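Local coordinates for protein 3-phytase (Klebsiella pneumoniae, PDB 2WNH) that probably removes phosphate groups from phytate (inositol hexakisphosphate), acting as a histidine acid phosphatase, at residues 310-324 against 336-348. The protein carries 3 engineered substitutions. Sequence-based numbering, arbitrary orientation.
Sequences YSRGNIPPGSSLVLE and LRVYFQAQGLDDL
With CG between its backbone N and carbonyl carbon (chi1 59°), Tyr-339 lays its ring beside Val-322, the cross-strand partner, while Glu-324, extended beyond CG, reaches back along the same sheet face to meet the phenol. Val-322 CB sits over one ring face, a CH-pi contact 3.8 Å from the centroid of the Tyr-339 ring; the guanidinium of Arg-337 lies over the rim of the opposite face. Tyr-339 OH donates to Glu-324 OE2 (2.7 Å) from above the carboxylate plane. The other oxygen, OE1, takes Arg-337 NH1 on its syn side at 3.0 Å in a buried salt bridge, the carboxylate and guanidinium planes turned 55° apart. Tyr-75 and Trp-326 also bind this carboxylate, and Glu-364 pairs with Arg-337 NE, so the buried charges are shared in a network.

These groups line one face of a regular antiparallel beta hairpin, in which Ser-320/Gln-341, Val-322/Tyr-339 and Glu-324/Arg-337 are hydrogen-bonded pairs. Gln-341 NE2 donates to Ser-320 OG (3.1 Å), which also bonds Glu-21. On the other face Leu-323 CD2 nestles against both methyls of Val-338. Phe-340, CG anti to N (chi1 180°), carries its ring to the loop before strand 320-328, where Pro-316 CD meets the ring edge. Further along, Pro-316 CG packs on Ala-342 CB at 3.6 Å, and Tyr-310 OH donates in plane to a lone pair of Gln-343 O (2.7 Å), close to the start of helix 345-349. A water bridges Pro-317 O and Gln-343 N.

The hairpin is part of the mixed sheet of the histidine phosphatase fold, strand 14-24 flanking strand 320-328 along its other edge and strand 361-364 pairing with strand 334-342. Helix 58-77 covers the Val-322 and Tyr-339 face, whereas helix 291-301 packs on Leu-321 and Val-338.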
loop_
_atom_site.group_PDB
_atom_site.type_symbol
_atom_site.label_atom_id
_atom_site.label_comp_id
_atom_site.label_asym_id
_atom_site.label_seq_id
_atom_site.Cartn_x
_atom_site.Cartn_y
_atom_site.Cartn_z
ATOM N N TYR B 310 29.230 -5.039 21.983
ATOM C CA TYR B 310 29.322 -3.888 22.868
ATOM C C TYR B 310 29.973 -4.290 24.188
ATOM O O TYR B 310 29.909 -5.447 24.586
ATOM C CB TYR B 310 27.925 -3.314 23.147
ATOM C CG TYR B 310 27.275 -2.671 21.936
ATOM C CD1 TYR B 310 27.806 -1.502 21.380
ATOM C CD2 TYR B 310 26.145 -3.243 21.332
ATOM C CE1 TYR B 310 27.212 -0.893 20.283
ATOM C CE2 TYR B 310 25.534 -2.640 20.235
ATOM C CZ TYR B 310 26.082 -1.471 19.710
ATOM O OH TYR B 310 25.510 -0.851 18.622
ATOM N N SER B 311 30.598 -3.329 24.857
ATOM C CA SER B 311 31.096 -3.584 26.203
ATOM C C SER B 311 29.962 -3.449 27.237
ATOM O O SER B 311 28.846 -2.998 26.905
ATOM C CB SER B 311 32.285 -2.685 26.525
ATOM O OG SER B 311 31.890 -1.341 26.438
ATOM N N ARG B 312 30.249 -3.852 28.476
ATOM C CA ARG B 312 29.268 -3.847 29.571
ATOM C C ARG B 312 28.608 -2.492 29.729
ATOM O O ARG B 312 29.290 -1.464 29.831
ATOM C CB ARG B 312 29.934 -4.242 30.905
ATOM C CG ARG B 312 28.990 -4.172 32.118
ATOM C CD ARG B 312 29.654 -4.733 33.394
ATOM N NE ARG B 312 30.991 -4.164 33.596
ATOM C CZ ARG B 312 31.246 -2.945 34.065
ATOM N NH1 ARG B 312 30.259 -2.123 34.417
ATOM N NH2 ARG B 312 32.510 -2.543 34.185
ATOM N N GLY B 313 27.271 -2.501 29.740
ATOM C CA GLY B 313 26.493 -1.308 30.006
ATOM C C GLY B 313 26.385 -0.272 28.913
ATOM O O GLY B 313 25.757 0.780 29.135
ATOM N N ASN B 314 26.989 -0.539 27.752
ATOM C CA ASN B 314 27.007 0.419 26.640
ATOM C C ASN B 314 25.573 0.799 26.248
ATOM O O ASN B 314 24.688 -0.064 26.227
ATOM C CB ASN B 314 27.746 -0.148 25.421
ATOM C CG ASN B 314 27.899 0.863 24.322
ATOM O OD1 ASN B 314 26.997 1.057 23.503
ATOM N ND2 ASN B 314 29.049 1.520 24.285
ATOM N N ILE B 315 25.361 2.088 25.986
ATOM C CA ILE B 315 24.056 2.620 25.575
ATOM C C ILE B 315 24.159 3.231 24.149
ATOM O O ILE B 315 24.539 4.401 23.985
ATOM C CB ILE B 315 23.551 3.690 26.618
ATOM C CG1 ILE B 315 23.498 3.113 28.041
ATOM C CG2 ILE B 315 22.184 4.296 26.204
ATOM C CD1 ILE B 315 23.726 4.204 29.141
ATOM N N PRO B 316 23.867 2.431 23.103
ATOM C CA PRO B 316 23.942 2.902 21.719
ATOM C C PRO B 316 22.917 3.960 21.341
ATOM O O PRO B 316 21.874 4.104 21.995
ATOM C CB PRO B 316 23.694 1.616 20.905
ATOM C CG PRO B 316 24.119 0.497 21.830
ATOM C CD PRO B 316 23.569 0.989 23.159
ATOM N N PRO B 317 23.196 4.729 20.282
ATOM C CA PRO B 317 22.183 5.698 19.826
ATOM C C PRO B 317 20.864 5.008 19.465
ATOM O O PRO B 317 20.872 3.912 18.854
ATOM C CB PRO B 317 22.827 6.311 18.570
ATOM C CG PRO B 317 23.884 5.291 18.159
ATOM C CD PRO B 317 24.414 4.763 19.460
ATOM N N GLY B 318 19.759 5.636 19.849
ATOM C CA GLY B 318 18.421 5.109 19.629
ATOM C C GLY B 318 18.103 3.833 20.405
ATOM O O GLY B 318 17.087 3.196 20.145
ATOM N N SER B 319 18.951 3.454 21.364
ATOM C CA SER B 319 18.665 2.305 22.220
ATOM C C SER B 319 17.649 2.729 23.293
ATOM O O SER B 319 17.432 3.927 23.495
ATOM C CB SER B 319 19.952 1.813 22.884
ATOM O OG SER B 319 20.435 2.780 23.816
ATOM N N SER B 320 17.005 1.771 23.954
ATOM C CA SER B 320 16.041 2.143 24.995
ATOM C C SER B 320 15.914 1.114 26.106
ATOM O O SER B 320 16.200 -0.059 25.904
ATOM C CB SER B 320 14.668 2.456 24.405
ATOM O OG SER B 320 14.043 1.287 23.927
ATOM N N LEU B 321 15.495 1.620 27.270
ATOM C CA LEU B 321 15.138 0.841 28.441
ATOM C C LEU B 321 13.608 0.787 28.457
ATOM O O LEU B 321 12.934 1.819 28.341
ATOM C CB LEU B 321 15.664 1.575 29.686
ATOM C CG LEU B 321 15.552 0.885 31.030
ATOM C CD1 LEU B 321 16.244 -0.483 31.016
ATOM C CD2 LEU B 321 16.226 1.815 32.054
ATOM N N VAL B 322 13.060 -0.414 28.597
ATOM C CA VAL B 322 11.613 -0.586 28.545
ATOM C C VAL B 322 11.082 -1.284 29.786
ATOM O O VAL B 322 11.626 -2.319 30.195
ATOM C CB VAL B 322 11.160 -1.373 27.282
ATOM C CG1 VAL B 322 9.619 -1.536 27.288
ATOM C CG2 VAL B 322 11.637 -0.690 25.993
ATOM N N LEU B 323 9.970 -0.762 30.319
ATOM C CA LEU B 323 9.160 -1.489 31.309
ATOM C C LEU B 323 7.801 -1.806 30.671
ATOM O O LEU B 323 7.154 -0.911 30.125
ATOM C CB LEU B 323 8.902 -0.613 32.530
ATOM C CG LEU B 323 10.100 0.087 33.169
ATOM C CD1 LEU B 323 9.610 1.012 34.307
ATOM C CD2 LEU B 323 11.116 -0.918 33.661
ATOM N N GLU B 324 7.383 -3.060 30.771
ATOM C CA GLU B 324 6.066 -3.491 30.286
ATOM C C GLU B 324 5.243 -4.127 31.406
ATOM O O GLU B 324 5.713 -5.048 32.062
ATOM C CB GLU B 324 6.228 -4.538 29.166
ATOM C CG GLU B 324 6.732 -3.964 27.822
ATOM C CD GLU B 324 7.104 -5.050 26.797
ATOM O OE1 GLU B 324 7.083 -6.269 27.123
ATOM O OE2 GLU B 324 7.447 -4.690 25.646
ATOM N N LEU B 336 5.666 -7.663 35.539
ATOM C CA LEU B 336 6.485 -6.655 34.901
ATOM C C LEU B 336 7.566 -7.348 34.073
ATOM O O LEU B 336 8.111 -8.365 34.491
ATOM C CB LEU B 336 7.107 -5.759 35.975
ATOM C CG LEU B 336 7.857 -4.523 35.500
ATOM C CD1 LEU B 336 6.881 -3.512 34.909
ATOM C CD2 LEU B 336 8.665 -3.906 36.647
ATOM N N ARG B 337 7.827 -6.810 32.881
ATOM C CA ARG B 337 8.978 -7.188 32.065
ATOM C C ARG B 337 9.861 -5.958 31.927
ATOM O O ARG B 337 9.362 -4.844 31.712
ATOM C CB ARG B 337 8.497 -7.663 30.690
ATOM C CG ARG B 337 9.609 -8.020 29.748
ATOM C CD ARG B 337 9.058 -8.647 28.502
ATOM N NE ARG B 337 10.136 -8.989 27.592
ATOM C CZ ARG B 337 10.164 -8.652 26.311
ATOM N NH1 ARG B 337 9.174 -7.937 25.779
ATOM N NH2 ARG B 337 11.194 -9.033 25.567
ATOM N N VAL B 338 11.179 -6.144 32.060
ATOM C CA VAL B 338 12.110 -5.020 32.069
ATOM C C VAL B 338 13.261 -5.407 31.156
ATOM O O VAL B 338 13.853 -6.477 31.314
ATOM C CB VAL B 338 12.658 -4.779 33.506
ATOM C CG1 VAL B 338 13.657 -3.640 33.493
ATOM C CG2 VAL B 338 11.521 -4.484 34.450
ATOM N N TYR B 339 13.576 -4.569 30.166
ATOM C CA TYR B 339 14.679 -4.932 29.273
ATOM C C TYR B 339 15.364 -3.733 28.660
ATOM O O TYR B 339 14.834 -2.617 28.696
ATOM C CB TYR B 339 14.221 -5.916 28.176
ATOM C CG TYR B 339 13.107 -5.434 27.286
ATOM C CD1 TYR B 339 11.782 -5.627 27.647
ATOM C CD2 TYR B 339 13.386 -4.810 26.066
ATOM C CE1 TYR B 339 10.755 -5.202 26.827
ATOM C CE2 TYR B 339 12.349 -4.385 25.215
ATOM C CZ TYR B 339 11.041 -4.578 25.623
ATOM O OH TYR B 339 9.967 -4.208 24.831
ATOM N N PHE B 340 16.558 -3.971 28.124
ATOM C CA PHE B 340 17.287 -2.966 27.399
ATOM C C PHE B 340 17.474 -3.492 25.984
ATOM O O PHE B 340 17.754 -4.679 25.793
ATOM C CB PHE B 340 18.659 -2.699 28.030
ATOM C CG PHE B 340 19.458 -1.657 27.289
ATOM C CD1 PHE B 340 19.070 -0.314 27.302
ATOM C CD2 PHE B 340 20.578 -2.019 26.544
ATOM C CE1 PHE B 340 19.778 0.658 26.594
ATOM C CE2 PHE B 340 21.303 -1.034 25.837
ATOM C CZ PHE B 340 20.899 0.293 25.864
ATOM N N GLN B 341 17.272 -2.620 25.003
ATOM C CA GLN B 341 17.392 -3.020 23.602
ATOM C C GLN B 341 18.200 -2.018 22.794
ATOM O O GLN B 341 18.128 -0.814 23.056
ATOM C CB GLN B 341 15.991 -3.210 22.980
ATOM C CG GLN B 341 15.216 -1.906 22.805
ATOM C CD GLN B 341 13.799 -2.138 22.303
ATOM O OE1 GLN B 341 13.561 -3.022 21.485
ATOM N NE2 GLN B 341 12.854 -1.354 22.808
ATOM N N ALA B 342 18.922 -2.536 21.790
ATOM C CA ALA B 342 19.715 -1.726 20.837
ATOM C C ALA B 342 19.925 -2.456 19.521
ATOM O O ALA B 342 19.741 -3.657 19.437
ATOM C CB ALA B 342 21.097 -1.410 21.434
ATOM N N GLN B 343 20.358 -1.727 18.508
ATOM C CA GLN B 343 20.873 -2.386 17.316
ATOM C C GLN B 343 22.381 -2.507 17.410
ATOM O O GLN B 343 23.041 -1.646 17.999
ATOM C CB GLN B 343 20.515 -1.588 16.072
ATOM C CG GLN B 343 19.036 -1.669 15.725
ATOM C CD GLN B 343 18.789 -1.312 14.264
ATOM O OE1 GLN B 343 18.654 -2.199 13.386
ATOM N NE2 GLN B 343 18.735 -0.028 13.989
ATOM N N GLY B 344 22.911 -3.539 16.774
ATOM C CA GLY B 344 24.379 -3.720 16.631
ATOM C C GLY B 344 25.054 -2.668 15.750
ATOM O O GLY B 344 24.398 -1.928 15.009
ATOM N N LEU B 345 26.387 -2.593 15.849
ATOM C CA LEU B 345 27.158 -1.570 15.151
ATOM C C LEU B 345 26.984 -1.623 13.629
ATOM O O LEU B 345 26.800 -0.582 12.985
ATOM C CB LEU B 345 28.648 -1.727 15.491
ATOM C CG LEU B 345 29.027 -1.255 16.888
ATOM C CD1 LEU B 345 30.352 -1.914 17.280
ATOM C CD2 LEU B 345 29.125 0.256 16.953
ATOM N N ASP B 346 27.069 -2.815 13.053
ATOM C CA ASP B 346 26.943 -2.895 11.592
ATOM C C ASP B 346 25.499 -2.669 11.133
ATOM O O ASP B 346 25.279 -2.084 10.075
ATOM C CB ASP B 346 27.551 -4.186 11.017
ATOM C CG ASP B 346 29.075 -4.095 10.866
ATOM O OD1 ASP B 346 29.621 -2.956 10.771
ATOM O OD2 ASP B 346 29.710 -5.160 10.860
ATOM N N ASP B 347 24.529 -3.099 11.939
ATOM C CA ASP B 347 23.104 -2.879 11.619
ATOM C C ASP B 347 22.780 -1.379 11.563
ATOM O O ASP B 347 22.030 -0.933 10.678
ATOM C CB ASP B 347 22.199 -3.638 12.601
ATOM C CG ASP B 347 22.047 -5.132 12.224
ATOM O OD1 ASP B 347 22.582 -5.579 11.176
ATOM O OD2 ASP B 347 21.377 -5.857 12.964
ATOM N N LEU B 348 23.362 -0.602 12.483
ATOM C CA LEU B 348 23.185 0.857 12.479
ATOM C C LEU B 348 23.860 1.450 11.250
ATOM O O LEU B 348 23.255 2.239 10.542
ATOM C CB LEU B 348 23.778 1.485 13.747
ATOM C CG LEU B 348 22.945 1.213 14.992
ATOM C CD1 LEU B 348 23.773 1.572 16.240
ATOM C CD2 LEU B 348 21.607 1.967 15.001
HETATM O O HOH W 1 20.335 1.102 19.053
#